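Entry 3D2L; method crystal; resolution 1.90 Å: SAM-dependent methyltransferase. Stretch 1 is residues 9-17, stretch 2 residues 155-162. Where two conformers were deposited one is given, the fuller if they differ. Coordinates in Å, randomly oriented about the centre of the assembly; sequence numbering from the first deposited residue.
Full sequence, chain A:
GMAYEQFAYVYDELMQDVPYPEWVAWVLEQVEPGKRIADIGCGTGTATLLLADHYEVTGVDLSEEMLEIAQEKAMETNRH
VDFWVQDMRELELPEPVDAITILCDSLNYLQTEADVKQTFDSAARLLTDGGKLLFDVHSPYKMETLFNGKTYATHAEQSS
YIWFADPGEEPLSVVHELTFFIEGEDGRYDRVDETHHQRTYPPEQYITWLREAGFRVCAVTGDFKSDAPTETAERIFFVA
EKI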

ATOM      1  N   TYR A   9       2.055 -15.428  -5.759  1.00 52.41           N
ATOM      2  CA  TYR A   9       3.224 -15.053  -6.609  1.00 53.49           C
ATOM      3  C   TYR A   9       2.897 -14.304  -7.921  1.00 54.19           C
ATOM      4  O   TYR A   9       3.753 -13.582  -8.470  1.00 53.65           O
ATOM      5  CB  TYR A   9       4.151 -16.244  -6.881  1.00 52.52           C
ATOM      6  CG  TYR A   9       4.998 -16.538  -5.660  1.00 59.76           C
ATOM      7  CD1 TYR A   9       6.002 -15.632  -5.247  1.00 59.28           C
ATOM      8  CD2 TYR A   9       4.793 -17.690  -4.898  1.00 58.70           C
ATOM      9  CE1 TYR A   9       6.782 -15.875  -4.108  1.00 53.72           C
ATOM     10  CE2 TYR A   9       5.576 -17.947  -3.764  1.00 59.65           C
ATOM     11  CZ  TYR A   9       6.561 -17.034  -3.370  1.00 58.19           C
ATOM     12  OH  TYR A   9       7.316 -17.288  -2.240  1.00 60.78           O
ATOM     13  N   VAL A  10       1.670 -14.448  -8.410  1.00 52.72           N
ATOM     14  CA  VAL A  10       1.272 -13.731  -9.610  1.00 53.09           C
ATOM     15  C   VAL A  10       1.340 -12.208  -9.355  1.00 52.45           C
ATOM     16  O   VAL A  10       1.547 -11.410 -10.292  1.00 51.33           O
ATOM     17  CB  VAL A  10      -0.143 -14.150 -10.109  1.00 53.08           C
ATOM     18  CG1 VAL A  10      -0.196 -15.656 -10.288  1.00 49.13           C
ATOM     19  CG2 VAL A  10      -1.252 -13.632  -9.164  1.00 52.97           C
ATOM     20  N   TYR A  11       1.165 -11.807  -8.094  1.00 52.32           N
ATOM     21  CA  TYR A  11       1.261 -10.392  -7.737  1.00 53.01           C
ATOM     22  C   TYR A  11       2.712  -9.937  -7.756  1.00 51.67           C
ATOM     23  O   TYR A  11       3.000  -8.823  -8.181  1.00 52.45           O
ATOM     24  CB  TYR A  11       0.627 -10.100  -6.382  1.00 54.66           C
ATOM     25  CG  TYR A  11      -0.866 -10.262  -6.390  1.00 58.84           C
ATOM     26  CD1 TYR A  11      -1.676  -9.390  -7.133  1.00 65.50           C
ATOM     27  CD2 TYR A  11      -1.485 -11.270  -5.650  1.00 65.86           C
ATOM     28  CE1 TYR A  11      -3.067  -9.530  -7.141  1.00 62.86           C
ATOM     29  CE2 TYR A  11      -2.873 -11.417  -5.649  1.00 67.66           C
ATOM     30  CZ  TYR A  11      -3.650 -10.544  -6.394  1.00 64.21           C
ATOM     31  OH  TYR A  11      -5.009 -10.688  -6.380  1.00 65.77           O
ATOM     32  N   ASP A  12       3.625 -10.797  -7.324  1.00 48.59           N
ATOM     33  CA  ASP A  12       5.036 -10.422  -7.324  1.00 47.57           C
ATOM     34  C   ASP A  12       5.551 -10.247  -8.745  1.00 49.76           C
ATOM     35  O   ASP A  12       6.382  -9.359  -9.013  1.00 48.97           O
ATOM     36  CB  ASP A  12       5.861 -11.409  -6.512  1.00 45.16           C
ATOM     37  CG  ASP A  12       5.696 -11.184  -5.001  1.00 44.23           C
ATOM     38  OD1 ASP A  12       4.860 -10.346  -4.619  1.00 45.39           O
ATOM     39  OD2 ASP A  12       6.404 -11.802  -4.189  1.00 36.98           O
ATOM     40  N   GLU A  13       5.049 -11.068  -9.666  1.00 49.32           N
ATOM     41  CA  GLU A  13       5.441 -10.919 -11.048  1.00 48.54           C
ATOM     42  C   GLU A  13       4.827  -9.634 -11.596  1.00 49.13           C
ATOM     43  O   GLU A  13       5.545  -8.800 -12.113  1.00 50.59           O
ATOM     44  CB  GLU A  13       5.056 -12.131 -11.866  1.00 49.84           C
ATOM     45  CG  GLU A  13       5.878 -13.383 -11.538  1.00 49.05           C
ATOM     46  CD  GLU A  13       5.573 -14.507 -12.523  1.00 52.00           C
ATOM     47  OE1 GLU A  13       4.358 -14.755 -12.804  1.00 47.86           O
ATOM     48  OE2 GLU A  13       6.550 -15.107 -13.030  1.00 43.20           O
ATOM     49  N   LEU A  14       3.522  -9.433 -11.440  1.00 48.03           N
ATOM     50  CA  LEU A  14       2.911  -8.192 -11.910  1.00 50.16           C
ATOM     51  C   LEU A  14       3.702  -6.936 -11.499  1.00 51.64           C
ATOM     52  O   LEU A  14       3.689  -5.946 -12.240  1.00 52.71           O
ATOM     53  CB  LEU A  14       1.445  -8.069 -11.416  1.00 49.32           C
ATOM     54  CG  LEU A  14       0.599  -6.835 -11.847  1.00 48.30           C
ATOM     55  CD1 LEU A  14      -0.902  -7.124 -11.787  1.00 39.71           C
ATOM     56  CD2 LEU A  14       0.926  -5.562 -11.043  1.00 44.97           C
HETATM   57  N   MSE A  15       4.392  -6.982 -10.350  1.00 52.19           N
HETATM   58  CA  MSE A  15       5.109  -5.831  -9.805  0.50 50.67           C
HETATM   59  C   MSE A  15       6.643  -5.985  -9.834  1.00 50.34           C
HETATM   60  O   MSE A  15       7.362  -5.182  -9.226  1.00 47.28           O
HETATM   61  CB  MSE A  15       4.640  -5.636  -8.355  0.50 52.37           C
HETATM   62  CG  MSE A  15       3.102  -5.556  -8.156  0.50 48.89           C
HETATM   63 SE   MSE A  15       2.230  -3.835  -8.566  0.38 50.18          SE
HETATM   64  CE  MSE A  15       2.953  -2.730  -7.142  0.50 45.42           C
ATOM     65  N   GLN A  16       7.140  -7.010 -10.511  1.00 48.78           N
ATOM     66  CA  GLN A  16       8.577  -7.247 -10.538  1.00 50.49           C
ATOM     67  C   GLN A  16       9.396  -5.988 -10.868  1.00 49.57           C
ATOM     68  O   GLN A  16      10.494  -5.830 -10.340  1.00 49.64           O
ATOM     69  CB  GLN A  16       8.911  -8.409 -11.482  1.00 51.15           C
ATOM     70  CG  GLN A  16       8.518  -8.195 -12.931  1.00 55.40           C
ATOM     71  CD  GLN A  16       8.464  -9.498 -13.707  1.00 55.38           C
ATOM     72  OE1 GLN A  16       9.059 -10.499 -13.309  1.00 58.84           O
ATOM     73  NE2 GLN A  16       7.748  -9.484 -14.827  1.00 62.40           N
ATOM     74  N   ASP A  17       8.849  -5.096 -11.706  1.00 48.24           N
ATOM     75  CA  ASP A  17       9.515  -3.842 -12.084  1.00 48.38           C
ATOM     76  C   ASP A  17       9.114  -2.600 -11.265  1.00 46.33           C
ATOM     77  O   ASP A  17       9.595  -1.506 -11.554  1.00 46.79           O
ATOM     78  CB  ASP A  17       9.277  -3.551 -13.574  1.00 50.54           C
ATOM     79  CG  ASP A  17       9.916  -4.590 -14.480  1.00 56.09           C
ATOM     80  OD1 ASP A  17      10.841  -5.315 -14.022  1.00 58.32           O
ATOM     81  OD2 ASP A  17       9.498  -4.663 -15.658  1.00 63.67           O
ATOM     82  N   HIS A 155       3.134 -10.400 -19.853  1.00 34.61           N
ATOM     83  CA  HIS A 155       3.539 -11.762 -19.644  1.00 35.58           C
ATOM     84  C   HIS A 155       4.761 -11.772 -18.728  1.00 36.83           C
ATOM     85  O   HIS A 155       5.679 -10.978 -18.919  1.00 35.09           O
ATOM     86  CB  HIS A 155       3.931 -12.410 -20.974  1.00 35.97           C
ATOM     87  CG  HIS A 155       2.865 -12.401 -22.036  1.00 33.18           C
ATOM     88  ND1 HIS A 155       1.718 -13.159 -21.952  1.00 37.07           N
ATOM     89  CD2 HIS A 155       2.850 -11.838 -23.268  1.00 38.55           C
ATOM     90  CE1 HIS A 155       1.006 -13.001 -23.055  1.00 43.69           C
ATOM     91  NE2 HIS A 155       1.673 -12.205 -23.874  1.00 37.39           N
ATOM     92  N   ALA A 156       4.750 -12.655 -17.724  1.00 37.27           N
ATOM     93  CA  ALA A 156       5.904 -12.888 -16.875  1.00 37.72           C
ATOM     94  C   ALA A 156       6.237 -14.366 -17.046  1.00 37.09           C
ATOM     95  O   ALA A 156       5.603 -15.049 -17.849  1.00 37.46           O
ATOM     96  CB  ALA A 156       5.606 -12.549 -15.442  1.00 39.88           C
ATOM     97  N   GLU A 157       7.223 -14.875 -16.319  1.00 37.58           N
ATOM     98  CA  GLU A 157       7.579 -16.299 -16.467  1.00 38.57           C
ATOM     99  C   GLU A 157       6.474 -17.309 -16.121  1.00 38.05           C
ATOM    100  O   GLU A 157       6.259 -18.255 -16.879  1.00 37.65           O
ATOM    101  CB  GLU A 157       8.875 -16.661 -15.712  1.00 39.14           C
ATOM    102  CG  GLU A 157      10.132 -16.678 -16.599  1.00 45.33           C
ATOM    103  N   GLN A 158       5.767 -17.105 -15.010  1.00 38.07           N
ATOM    104  CA  GLN A 158       4.781 -18.096 -14.548  1.00 37.85           C
ATOM    105  C   GLN A 158       3.328 -17.767 -14.846  1.00 37.80           C
ATOM    106  O   GLN A 158       2.463 -18.641 -14.736  1.00 32.47           O
ATOM    107  CB  GLN A 158       4.923 -18.301 -13.038  1.00 39.27           C
ATOM    108  CG  GLN A 158       6.353 -18.536 -12.573  1.00 40.00           C
ATOM    109  CD  GLN A 158       6.418 -19.008 -11.125  1.00 42.44           C
ATOM    110  OE1 GLN A 158       6.868 -18.278 -10.244  1.00 47.11           O
ATOM    111  NE2 GLN A 158       5.923 -20.217 -10.872  1.00 48.86           N
ATOM    112  N   SER A 159       3.053 -16.511 -15.205  1.00 35.74           N
ATOM    113  CA  SER A 159       1.704 -16.084 -15.470  1.00 35.49           C
ATOM    114  C   SER A 159       1.657 -14.874 -16.416  1.00 35.03           C
ATOM    115  O   SER A 159       2.666 -14.192 -16.634  1.00 35.22           O
ATOM    116  CB  SER A 159       1.026 -15.700 -14.147  1.00 36.28           C
ATOM    117  OG  SER A 159       1.649 -14.553 -13.561  1.00 36.98           O
ATOM    118  N   SER A 160       0.461 -14.625 -16.937  1.00 34.04           N
ATOM    119  CA  SER A 160       0.144 -13.477 -17.788  1.00 34.86           C
ATOM    120  C   SER A 160      -1.154 -12.909 -17.207  1.00 33.75           C
ATOM    121  O   SER A 160      -1.915 -13.638 -16.581  1.00 33.67           O
ATOM    122  CB  SER A 160      -0.060 -13.904 -19.253  1.00 34.94           C
ATOM    123  OG  SER A 160       1.105 -14.532 -19.808  1.00 33.65           O
ATOM    124  N   TYR A 161      -1.387 -11.618 -17.383  1.00 33.83           N
ATOM    125  CA  TYR A 161      -2.616 -10.979 -16.919  1.00 33.09           C
ATOM    126  C   TYR A 161      -3.135  -9.961 -17.904  1.00 31.18           C
ATOM    127  O   TYR A 161      -2.400  -9.417 -18.728  1.00 30.09           O
ATOM    128  CB  TYR A 161      -2.433 -10.280 -15.552  1.00 34.55           C
ATOM    129  CG  TYR A 161      -1.578  -9.017 -15.586  1.00 34.96           C
ATOM    130  CD1 TYR A 161      -2.131  -7.796 -15.911  1.00 35.31           C
ATOM    131  CD2 TYR A 161      -0.201  -9.061 -15.308  1.00 39.74           C
ATOM    132  CE1 TYR A 161      -1.372  -6.643 -15.967  1.00 42.18           C
ATOM    133  CE2 TYR A 161       0.573  -7.906 -15.357  1.00 41.10           C
ATOM    134  CZ  TYR A 161      -0.027  -6.694 -15.677  1.00 42.93           C
ATOM    135  OH  TYR A 161       0.697  -5.516 -15.746  1.00 40.77           O
ATOM    136  N   ILE A 162      -4.432  -9.741 -17.795  1.00 32.20           N
ATOM    137  CA  ILE A 162      -5.161  -8.736 -18.547  1.00 30.70           C
ATOM    138  C   ILE A 162      -5.873  -7.945 -17.436  1.00 32.86           C
ATOM    139  O   ILE A 162      -6.608  -8.495 -16.610  1.00 30.24           O
ATOM    140  CB  ILE A 162      -6.175  -9.315 -19.534  1.00 32.39           C
ATOM    141  CG1 ILE A 162      -5.439 -10.067 -20.652  1.00 34.53           C
ATOM    142  CG2 ILE A 162      -7.000  -8.201 -20.155  1.00 26.86           C
ATOM    143  CD1 ILE A 162      -6.344 -10.868 -21.638  1.00 32.01           C
TER
HETATM  144  O   HOH W   1       0.869 -11.804 -12.756  1.00 46.52           O
HETATM  145  O   HOH W   2       8.840 -13.193 -14.824  1.00 55.44           O

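How do a helix and a strand some 140 residues apart in sequence come to lie together? The helix of stretch 1, which runs as far as Leu14, crosses the strand that begins at Ser159 and continues beyond Ile162 steeply, at 74° between their N-to-C directions, and the axes come no closer than 9.0 Å. Most of the direct contacts are made through side chains. Two places mark the register: the CA of Val10 lies 6.3 Å from the CA of Ser159, and the CA of Glu13 lies 6.2 Å from the CA of Ala156. Between them, the turn that leads into the strand is closed by a backbone hydrogen bond from Ala156 N to Ser159 O, 2.8 Å long.

What holds the polar centre of the contact? Glu13 points toward stretch 2 and spends its two carboxylate oxygens on different partners. Ser159 OG donates a hydrogen bond to Glu13 OE1 at 2.8 Å, while the backbone Gln158 N donates one to Glu13 OE2 at 2.9 Å, with a nearly straight N-H...O angle of 158°. The negative charge is thus met by a hydroxyl and an amide of consecutive residues. Glu157 N is also near, 3.4 Å from Glu13 OE2, but its angle is too poor for a hydrogen bond.

Where do carbon atoms do the packing? Leu14 reaches the ring of Tyr161, its CG 3.7 Å from Tyr161 CE2. Leu14 CD1 sits 3.9 Å from the centroid of the Tyr161 ring and just 9° off the ring normal, so a C-H group lies over one face of the aromatic ring in a CH-pi contact. Ala156 also points toward the helix, and its CB packs 3.5 Å from Glu13 CD, against the carboxylate carbon. Farther along, Gln16 NE2 approaches Ala156 CB at 3.8 Å, an ordinary van der Waals contact. Val10 CB lies 3.9 Å from Ser159 OG, bringing an apolar side chain up beside the buried serine.

How does water complete the join? Water 1 donates to Val10 O at 2.6 Å and to Ser159 OG at 3.0 Å, linking a helix carbonyl to the same hydroxyl that serves Glu13. That hydroxyl therefore accepts from the water while donating to the carboxylate. Water 2 makes a second bridge: it donates to Gln16 OE1 at 3.1 Å and accepts from Glu157 N at 2.8 Å, giving that amide the partner it lacks in Glu13.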